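Local coordinates for aminopeptidase N family protein (Idiomarina loihiensis L2TR, PDB 4FGM) that probably acts as a zinc-dependent aminopeptidase of the M61 family, with a zinc ion bound in its catalytic domain, at residues K379-L393 against N446-F459. Residues are numbered along the deposited sequence; the frame is centred on the assembly and turned at random.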
ATOM      1  N   LYS A 379       2.524 -10.546   8.371  1.00 45.62           N
ATOM      2  CA  LYS A 379       3.457 -11.252   9.234  1.00 44.52           C
ATOM      3  C   LYS A 379       4.592 -10.322   9.668  1.00 47.93           C
ATOM      4  O   LYS A 379       5.116 -10.443  10.778  1.00 48.95           O
ATOM      5  CB  LYS A 379       4.022 -12.497   8.551  1.00 39.05           C
ATOM      6  CG  LYS A 379       4.768 -13.379   9.538  1.00 46.96           C
ATOM      7  CD  LYS A 379       5.200 -14.707   8.954  1.00 46.70           C
ATOM      8  CE  LYS A 379       5.885 -15.549  10.029  1.00 51.38           C
ATOM      9  NZ  LYS A 379       6.290 -16.895   9.530  1.00 51.74           N
ATOM     10  N   GLY A 380       4.968  -9.394   8.795  1.00 47.27           N
ATOM     11  CA  GLY A 380       6.013  -8.452   9.153  1.00 42.40           C
ATOM     12  C   GLY A 380       5.498  -7.615  10.313  1.00 47.15           C
ATOM     13  O   GLY A 380       6.244  -7.240  11.219  1.00 46.90           O
ATOM     14  N   ALA A 381       4.200  -7.336  10.295  1.00 46.31           N
ATOM     15  CA  ALA A 381       3.589  -6.543  11.346  1.00 46.61           C
ATOM     16  C   ALA A 381       3.641  -7.293  12.671  1.00 43.92           C
ATOM     17  O   ALA A 381       3.872  -6.693  13.721  1.00 52.22           O
ATOM     18  CB  ALA A 381       2.148  -6.212  10.982  1.00 47.23           C
ATOM     19  N   LEU A 382       3.426  -8.604  12.624  1.00 46.49           N
ATOM     20  CA  LEU A 382       3.462  -9.403  13.838  1.00 49.54           C
ATOM     21  C   LEU A 382       4.905  -9.524  14.349  1.00 53.35           C
ATOM     22  O   LEU A 382       5.145  -9.602  15.559  1.00 51.71           O
ATOM     23  CB  LEU A 382       2.849 -10.783  13.584  1.00 50.77           C
ATOM     24  CG  LEU A 382       1.363 -10.752  13.205  1.00 54.64           C
ATOM     25  CD1 LEU A 382       0.852 -12.169  13.035  1.00 54.73           C
ATOM     26  CD2 LEU A 382       0.563 -10.034  14.277  1.00 51.41           C
ATOM     27  N   ILE A 383       5.862  -9.529  13.425  1.00 48.67           N
ATOM     28  CA  ILE A 383       7.268  -9.592  13.792  1.00 46.13           C
ATOM     29  C   ILE A 383       7.582  -8.309  14.553  1.00 47.17           C
ATOM     30  O   ILE A 383       8.192  -8.337  15.624  1.00 50.51           O
ATOM     31  CB  ILE A 383       8.171  -9.665  12.546  1.00 43.17           C
ATOM     32  CG1 ILE A 383       8.073 -11.057  11.916  1.00 47.26           C
ATOM     33  CG2 ILE A 383       9.610  -9.304  12.918  1.00 41.56           C
ATOM     34  CD1 ILE A 383       8.981 -11.258  10.714  1.00 51.57           C
ATOM     35  N   ALA A 384       7.154  -7.180  13.993  1.00 43.91           N
ATOM     36  CA  ALA A 384       7.378  -5.880  14.621  1.00 45.77           C
ATOM     37  C   ALA A 384       6.756  -5.863  16.014  1.00 47.95           C
ATOM     38  O   ALA A 384       7.351  -5.349  16.957  1.00 50.23           O
ATOM     39  CB  ALA A 384       6.775  -4.759  13.757  1.00 39.45           C
ATOM     40  N   LEU A 385       5.555  -6.421  16.135  1.00 43.58           N
ATOM     41  CA  LEU A 385       4.863  -6.479  17.420  1.00 48.60           C
ATOM     42  C   LEU A 385       5.712  -7.243  18.423  1.00 53.37           C
ATOM     43  O   LEU A 385       5.871  -6.824  19.571  1.00 58.48           O
ATOM     44  CB  LEU A 385       3.520  -7.192  17.279  1.00 49.55           C
ATOM     45  CG  LEU A 385       2.865  -7.610  18.600  1.00 52.66           C
ATOM     46  CD1 LEU A 385       2.273  -6.386  19.290  1.00 48.49           C
ATOM     47  CD2 LEU A 385       1.790  -8.653  18.333  1.00 52.65           C
ATOM     48  N   SER A 386       6.251  -8.373  17.974  1.00 52.87           N
ATOM     49  CA  SER A 386       7.076  -9.221  18.822  1.00 58.05           C
ATOM     50  C   SER A 386       8.321  -8.484  19.301  1.00 57.91           C
ATOM     51  O   SER A 386       8.616  -8.466  20.494  1.00 58.60           O
ATOM     52  CB  SER A 386       7.485 -10.484  18.063  1.00 59.37           C
ATOM     53  OG  SER A 386       6.350 -11.181  17.577  1.00 59.59           O
ATOM     54  N   LEU A 387       9.046  -7.872  18.368  1.00 55.97           N
ATOM     55  CA  LEU A 387      10.260  -7.140  18.711  1.00 51.24           C
ATOM     56  C   LEU A 387       9.989  -6.022  19.714  1.00 54.54           C
ATOM     57  O   LEU A 387      10.746  -5.835  20.666  1.00 54.61           O
ATOM     58  CB  LEU A 387      10.904  -6.553  17.451  1.00 45.28           C
ATOM     59  CG  LEU A 387      11.489  -7.521  16.421  1.00 47.47           C
ATOM     60  CD1 LEU A 387      11.975  -6.736  15.208  1.00 48.20           C
ATOM     61  CD2 LEU A 387      12.641  -8.305  17.036  1.00 42.37           C
ATOM     62  N   ASP A 388       8.908  -5.283  19.507  1.00 57.04           N
ATOM     63  CA  ASP A 388       8.578  -4.190  20.410  1.00 55.84           C
ATOM     64  C   ASP A 388       8.360  -4.716  21.830  1.00 59.21           C
ATOM     65  O   ASP A 388       8.864  -4.152  22.797  1.00 62.83           O
ATOM     66  CB  ASP A 388       7.324  -3.459  19.920  1.00 46.55           C
ATOM     67  CG  ASP A 388       7.237  -2.034  20.436  1.00 47.37           C
ATOM     68  OD1 ASP A 388       8.189  -1.576  21.106  1.00 50.04           O
ATOM     69  OD2 ASP A 388       6.221  -1.363  20.164  1.00 53.35           O
ATOM     70  N   LEU A 389       7.608  -5.803  21.949  1.00 58.98           N
ATOM     71  CA  LEU A 389       7.330  -6.394  23.250  1.00 58.27           C
ATOM     72  C   LEU A 389       8.572  -7.036  23.863  1.00 59.49           C
ATOM     73  O   LEU A 389       8.840  -6.880  25.053  1.00 58.97           O
ATOM     74  CB  LEU A 389       6.202  -7.421  23.115  1.00 53.37           C
ATOM     75  CG  LEU A 389       4.777  -6.932  23.427  1.00 59.41           C
ATOM     76  CD1 LEU A 389       4.615  -5.456  23.128  1.00 56.96           C
ATOM     77  CD2 LEU A 389       3.787  -7.758  22.633  1.00 56.82           C
HETATM   78  N   MSE A 390       9.335  -7.750  23.043  1.00 57.40           N
HETATM   79  CA  MSE A 390      10.543  -8.403  23.516  1.00 54.24           C
HETATM   80  C   MSE A 390      11.597  -7.403  23.990  1.00 63.50           C
HETATM   81  O   MSE A 390      12.178  -7.566  25.062  1.00 67.13           O
HETATM   82  CB  MSE A 390      11.119  -9.284  22.418  1.00 50.51           C
HETATM   83  CG  MSE A 390      10.328 -10.558  22.197  1.00 56.24           C
HETATM   84 SE   MSE A 390      10.997 -11.585  20.712  1.00 80.14          SE
HETATM   85  CE  MSE A 390      12.507 -12.449  21.563  1.00 78.18           C
ATOM     86  N   LEU A 391      11.836  -6.371  23.188  1.00 63.39           N
ATOM     87  CA  LEU A 391      12.809  -5.343  23.530  1.00 61.70           C
ATOM     88  C   LEU A 391      12.413  -4.628  24.821  1.00 64.04           C
ATOM     89  O   LEU A 391      13.268  -4.233  25.610  1.00 65.76           O
ATOM     90  CB  LEU A 391      12.921  -4.328  22.386  1.00 59.36           C
ATOM     91  CG  LEU A 391      14.031  -4.498  21.340  1.00 60.71           C
ATOM     92  CD1 LEU A 391      14.378  -5.955  21.129  1.00 68.15           C
ATOM     93  CD2 LEU A 391      13.573  -3.861  20.043  1.00 60.48           C
ATOM     94  N   ARG A 392      11.115  -4.463  25.039  1.00 60.98           N
ATOM     95  CA  ARG A 392      10.651  -3.787  26.239  1.00 61.21           C
ATOM     96  C   ARG A 392      10.937  -4.612  27.486  1.00 66.63           C
ATOM     97  O   ARG A 392      11.440  -4.087  28.475  1.00 67.40           O
ATOM     98  CB  ARG A 392       9.153  -3.478  26.128  1.00 61.28           C
ATOM     99  CG  ARG A 392       8.833  -2.452  25.044  1.00 59.25           C
ATOM    100  CD  ARG A 392       7.344  -2.213  24.893  1.00 55.91           C
ATOM    101  NE  ARG A 392       7.047  -1.369  23.739  1.00 53.76           N
ATOM    102  CZ  ARG A 392       6.380  -0.218  23.803  1.00 57.67           C
ATOM    103  NH1 ARG A 392       5.933   0.241  24.970  1.00 54.26           N
ATOM    104  NH2 ARG A 392       6.148   0.475  22.697  1.00 54.39           N
ATOM    105  N   LEU A 393      10.633  -5.904  27.437  1.00 64.34           N
ATOM    106  CA  LEU A 393      10.864  -6.776  28.583  1.00 66.16           C
ATOM    107  C   LEU A 393      12.359  -6.960  28.867  1.00 64.48           C
ATOM    108  O   LEU A 393      12.779  -7.005  30.022  1.00 62.75           O
ATOM    109  CB  LEU A 393      10.212  -8.139  28.341  1.00 66.26           C
ATOM    110  CG  LEU A 393       8.704  -8.131  28.091  1.00 70.38           C
ATOM    111  CD1 LEU A 393       8.244  -9.528  27.714  1.00 66.80           C
ATOM    112  CD2 LEU A 393       7.976  -7.636  29.331  1.00 70.96           C
ATOM    113  N   ASN A 446      12.020 -19.261   8.599  1.00 54.04           N
ATOM    114  CA  ASN A 446      11.255 -20.491   8.765  1.00 54.93           C
ATOM    115  C   ASN A 446       9.823 -20.275   8.270  1.00 59.15           C
ATOM    116  O   ASN A 446       9.403 -19.141   8.009  1.00 52.62           O
ATOM    117  CB  ASN A 446      11.223 -20.937  10.232  1.00 52.58           C
ATOM    118  CG  ASN A 446      12.516 -21.605  10.674  1.00 59.50           C
ATOM    119  OD1 ASN A 446      13.371 -21.950   9.857  1.00 63.96           O
ATOM    120  ND2 ASN A 446      12.653 -21.804  11.980  1.00 54.89           N
ATOM    121  N   LYS A 447       9.079 -21.367   8.138  1.00 53.38           N
ATOM    122  CA  LYS A 447       7.697 -21.296   7.678  1.00 53.15           C
ATOM    123  C   LYS A 447       6.778 -21.880   8.748  1.00 54.61           C
ATOM    124  O   LYS A 447       6.212 -22.959   8.573  1.00 51.72           O
ATOM    125  CB  LYS A 447       7.556 -22.076   6.370  1.00 51.18           C
ATOM    126  CG  LYS A 447       8.530 -21.639   5.301  1.00 56.09           C
ATOM    127  CD  LYS A 447       8.554 -22.614   4.138  1.00 68.99           C
ATOM    128  CE  LYS A 447       9.577 -22.195   3.096  1.00 78.05           C
ATOM    129  NZ  LYS A 447       9.737 -23.220   2.031  1.00 83.53           N
ATOM    130  N   GLU A 448       6.636 -21.151   9.853  1.00 57.16           N
ATOM    131  CA  GLU A 448       5.814 -21.579  10.980  1.00 62.38           C
ATOM    132  C   GLU A 448       5.129 -20.379  11.622  1.00 61.81           C
ATOM    133  O   GLU A 448       5.381 -19.238  11.239  1.00 58.86           O
ATOM    134  CB  GLU A 448       6.700 -22.276  12.013  1.00 67.74           C
ATOM    135  CG  GLU A 448       7.917 -21.446  12.404  1.00 79.51           C
ATOM    136  CD  GLU A 448       9.021 -22.264  13.065  1.00 91.58           C
ATOM    137  OE1 GLU A 448       9.133 -23.470  12.759  1.00 98.55           O
ATOM    138  OE2 GLU A 448       9.794 -21.695  13.869  1.00 85.07           O
ATOM    139  N   SER A 449       4.269 -20.639  12.602  1.00 60.49           N
ATOM    140  CA  SER A 449       3.566 -19.565  13.299  1.00 61.41           C
ATOM    141  C   SER A 449       4.471 -18.921  14.341  1.00 65.20           C
ATOM    142  O   SER A 449       5.436 -19.533  14.804  1.00 65.94           O
ATOM    143  CB  SER A 449       2.316 -20.102  13.999  1.00 56.33           C
ATOM    144  OG  SER A 449       1.396 -20.650  13.074  1.00 67.10           O
ATOM    145  N   LEU A 450       4.161 -17.680  14.700  1.00 64.01           N
ATOM    146  CA  LEU A 450       4.929 -16.972  15.713  1.00 64.72           C
ATOM    147  C   LEU A 450       4.184 -17.154  17.029  1.00 69.74           C
ATOM    148  O   LEU A 450       2.966 -17.315  17.039  1.00 77.22           O
ATOM    149  CB  LEU A 450       5.017 -15.475  15.391  1.00 58.47           C
ATOM    150  CG  LEU A 450       5.679 -15.019  14.092  1.00 56.14           C
ATOM    151  CD1 LEU A 450       5.565 -13.507  13.993  1.00 54.90           C
ATOM    152  CD2 LEU A 450       7.130 -15.448  14.053  1.00 52.06           C
ATOM    153  N   SER A 451       4.916 -17.129  18.135  1.00 65.99           N
ATOM    154  CA  SER A 451       4.308 -17.283  19.450  1.00 67.55           C
ATOM    155  C   SER A 451       4.139 -15.906  20.078  1.00 70.55           C
ATOM    156  O   SER A 451       5.120 -15.302  20.505  1.00 76.63           O
ATOM    157  CB  SER A 451       5.210 -18.135  20.337  1.00 74.16           C
ATOM    158  OG  SER A 451       5.836 -19.152  19.578  1.00 78.57           O
ATOM    159  N   LEU A 452       2.907 -15.405  20.126  1.00 72.51           N
ATOM    160  CA  LEU A 452       2.650 -14.093  20.715  1.00 72.43           C
ATOM    161  C   LEU A 452       1.780 -14.171  21.956  1.00 70.19           C
ATOM    162  O   LEU A 452       1.629 -13.184  22.677  1.00 70.75           O
ATOM    163  CB  LEU A 452       1.971 -13.154  19.708  1.00 73.26           C
ATOM    164  CG  LEU A 452       2.749 -12.619  18.500  1.00 76.23           C
ATOM    165  CD1 LEU A 452       4.199 -12.379  18.896  1.00 79.00           C
ATOM    166  CD2 LEU A 452       2.676 -13.605  17.356  1.00 78.25           C
ATOM    167  N   VAL A 453       1.205 -15.341  22.203  1.00 68.22           N
ATOM    168  CA  VAL A 453       0.331 -15.527  23.356  1.00 68.77           C
ATOM    169  C   VAL A 453       1.038 -15.216  24.673  1.00 68.64           C
ATOM    170  O   VAL A 453       0.532 -14.443  25.489  1.00 68.14           O
ATOM    171  CB  VAL A 453      -0.218 -16.971  23.416  1.00 73.27           C
ATOM    172  CG1 VAL A 453      -1.248 -17.084  24.530  1.00 71.61           C
ATOM    173  CG2 VAL A 453      -0.836 -17.352  22.081  1.00 73.55           C
ATOM    174  N   GLU A 454       2.206 -15.823  24.873  1.00 73.57           N
ATOM    175  CA  GLU A 454       2.979 -15.619  26.090  1.00 77.33           C
ATOM    176  C   GLU A 454       3.420 -14.160  26.178  1.00 71.54           C
ATOM    177  O   GLU A 454       3.264 -13.508  27.212  1.00 73.97           O
ATOM    178  CB  GLU A 454       4.194 -16.554  26.091  1.00 87.57           C
ATOM    179  CG  GLU A 454       4.998 -16.537  27.384  1.00 99.59           C
ATOM    180  CD  GLU A 454       6.017 -17.663  27.463  1.00105.98           C
ATOM    181  OE1 GLU A 454       5.600 -18.841  27.441  1.00107.11           O
ATOM    182  OE2 GLU A 454       7.232 -17.374  27.546  1.00105.01           O
ATOM    183  N   LEU A 455       3.956 -13.655  25.072  1.00 68.29           N
ATOM    184  CA  LEU A 455       4.433 -12.281  24.970  1.00 65.04           C
ATOM    185  C   LEU A 455       3.354 -11.271  25.352  1.00 61.86           C
ATOM    186  O   LEU A 455       3.618 -10.322  26.085  1.00 60.52           O
ATOM    187  CB  LEU A 455       4.904 -12.022  23.537  1.00 62.55           C
ATOM    188  CG  LEU A 455       6.256 -11.358  23.278  1.00 59.01           C
ATOM    189  CD1 LEU A 455       7.240 -11.674  24.393  1.00 57.25           C
ATOM    190  CD2 LEU A 455       6.790 -11.856  21.942  1.00 57.50           C
ATOM    191  N   LEU A 456       2.138 -11.479  24.854  1.00 59.59           N
ATOM    192  CA  LEU A 456       1.019 -10.580  25.141  1.00 57.62           C
ATOM    193  C   LEU A 456       0.495 -10.744  26.564  1.00 59.74           C
ATOM    194  O   LEU A 456      -0.044  -9.804  27.157  1.00 62.46           O
ATOM    195  CB  LEU A 456      -0.116 -10.823  24.141  1.00 49.54           C
ATOM    196  CG  LEU A 456       0.173 -10.331  22.721  1.00 55.92           C
ATOM    197  CD1 LEU A 456      -0.682 -11.078  21.705  1.00 56.37           C
ATOM    198  CD2 LEU A 456      -0.070  -8.826  22.660  1.00 57.30           C
ATOM    199  N   GLN A 457       0.652 -11.947  27.103  1.00 60.03           N
ATOM    200  CA  GLN A 457       0.208 -12.240  28.453  1.00 65.34           C
ATOM    201  C   GLN A 457       1.066 -11.418  29.414  1.00 67.32           C
ATOM    202  O   GLN A 457       0.575 -10.902  30.418  1.00 72.02           O
ATOM    203  CB  GLN A 457       0.363 -13.735  28.734  1.00 72.92           C
ATOM    204  CG  GLN A 457      -0.777 -14.329  29.539  1.00 86.82           C
ATOM    205  CD  GLN A 457      -0.795 -15.843  29.485  1.00 96.74           C
ATOM    206  OE1 GLN A 457       0.118 -16.503  29.979  1.00 99.19           O
ATOM    207  NE2 GLN A 457      -1.836 -16.401  28.876  1.00 97.24           N
ATOM    208  N   ASN A 458       2.348 -11.288  29.084  1.00 61.05           N
ATOM    209  CA  ASN A 458       3.267 -10.523  29.907  1.00 63.66           C
ATOM    210  C   ASN A 458       2.891  -9.051  29.975  1.00 67.21           C
ATOM    211  O   ASN A 458       3.429  -8.308  30.794  1.00 76.24           O
ATOM    212  CB  ASN A 458       4.699 -10.661  29.387  1.00 67.57           C
ATOM    213  CG  ASN A 458       5.319 -11.990  29.752  1.00 77.27           C
ATOM    214  OD1 ASN A 458       5.238 -12.424  30.902  1.00 81.58           O
ATOM    215  ND2 ASN A 458       5.952 -12.639  28.782  1.00 78.29           N
ATOM    216  N   PHE A 459       1.976  -8.626  29.112  1.00 64.15           N
ATOM    217  CA  PHE A 459       1.540  -7.237  29.116  1.00 57.28           C
ATOM    218  C   PHE A 459       0.077  -7.126  29.489  1.00 55.89           C
ATOM    219  O   PHE A 459      -0.539  -6.081  29.317  1.00 54.09           O
ATOM    220  CB  PHE A 459       1.784  -6.576  27.760  1.00 56.02           C
ATOM    221  CG  PHE A 459       3.226  -6.249  27.500  1.00 56.70           C
ATOM    222  CD1 PHE A 459       4.132  -7.246  27.160  1.00 55.32           C
ATOM    223  CD2 PHE A 459       3.675  -4.936  27.585  1.00 51.68           C
ATOM    224  CE1 PHE A 459       5.472  -6.940  26.913  1.00 52.25           C
ATOM    225  CE2 PHE A 459       5.013  -4.621  27.341  1.00 47.53           C
ATOM    226  CZ  PHE A 459       5.911  -5.622  27.000  1.00 47.50           C
TER
HETATM  227  O   HOH W   1       8.756 -16.418   7.699  1.00 51.66           O
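Lys379, on a helix of the zinc-bearing M61 peptidase domain, reaches across to Asn446 and Glu448, where the chain has just left helix 437-445 and starts to run along helix 379-393. A water bridges Lys379 NZ to Asn446 O, while NZ gives a direct hydrogen bond of 3.0 Å to Glu448 O, the C=O...N angle of 162° placing the nitrogen almost straight ahead of the carbonyl. The lysine spans this distance because its chain is fully extended, with CG anti to the backbone N (chi1 -169°). A methionine in its place would probably leave the Glu448 carbonyl without this donor and the loop less firmly tied to the helix. Next, Leu450 lays CD1 against Leu382 CB at 3.9 Å and near Ile383 CG1, and it also touches Ala443 of helix 437-445. Leu452 follows, its CG 4.1 Å from Leu385 CD2. The short helix 453-457 then crosses helix 379-393 at 49°, with Leu455 as a knob in the hole formed by Ser386, Leu389, Met390 and Leu393; Leu455 CD2 lies 3.8 Å from Met390 CG. Leu456 meets Leu389 by their CD2 methyls. Phe459 closes the row: Arg392 CB sits at the ring edge, its guanidinium gripping Asp388 side-on, Leu393 CD2 approaches Phe459 CE1 obliquely at 3.5 Å, and Leu389 CG makes a CH-pi contact over one face, 4.0 Å from the Phe459 ring centroid.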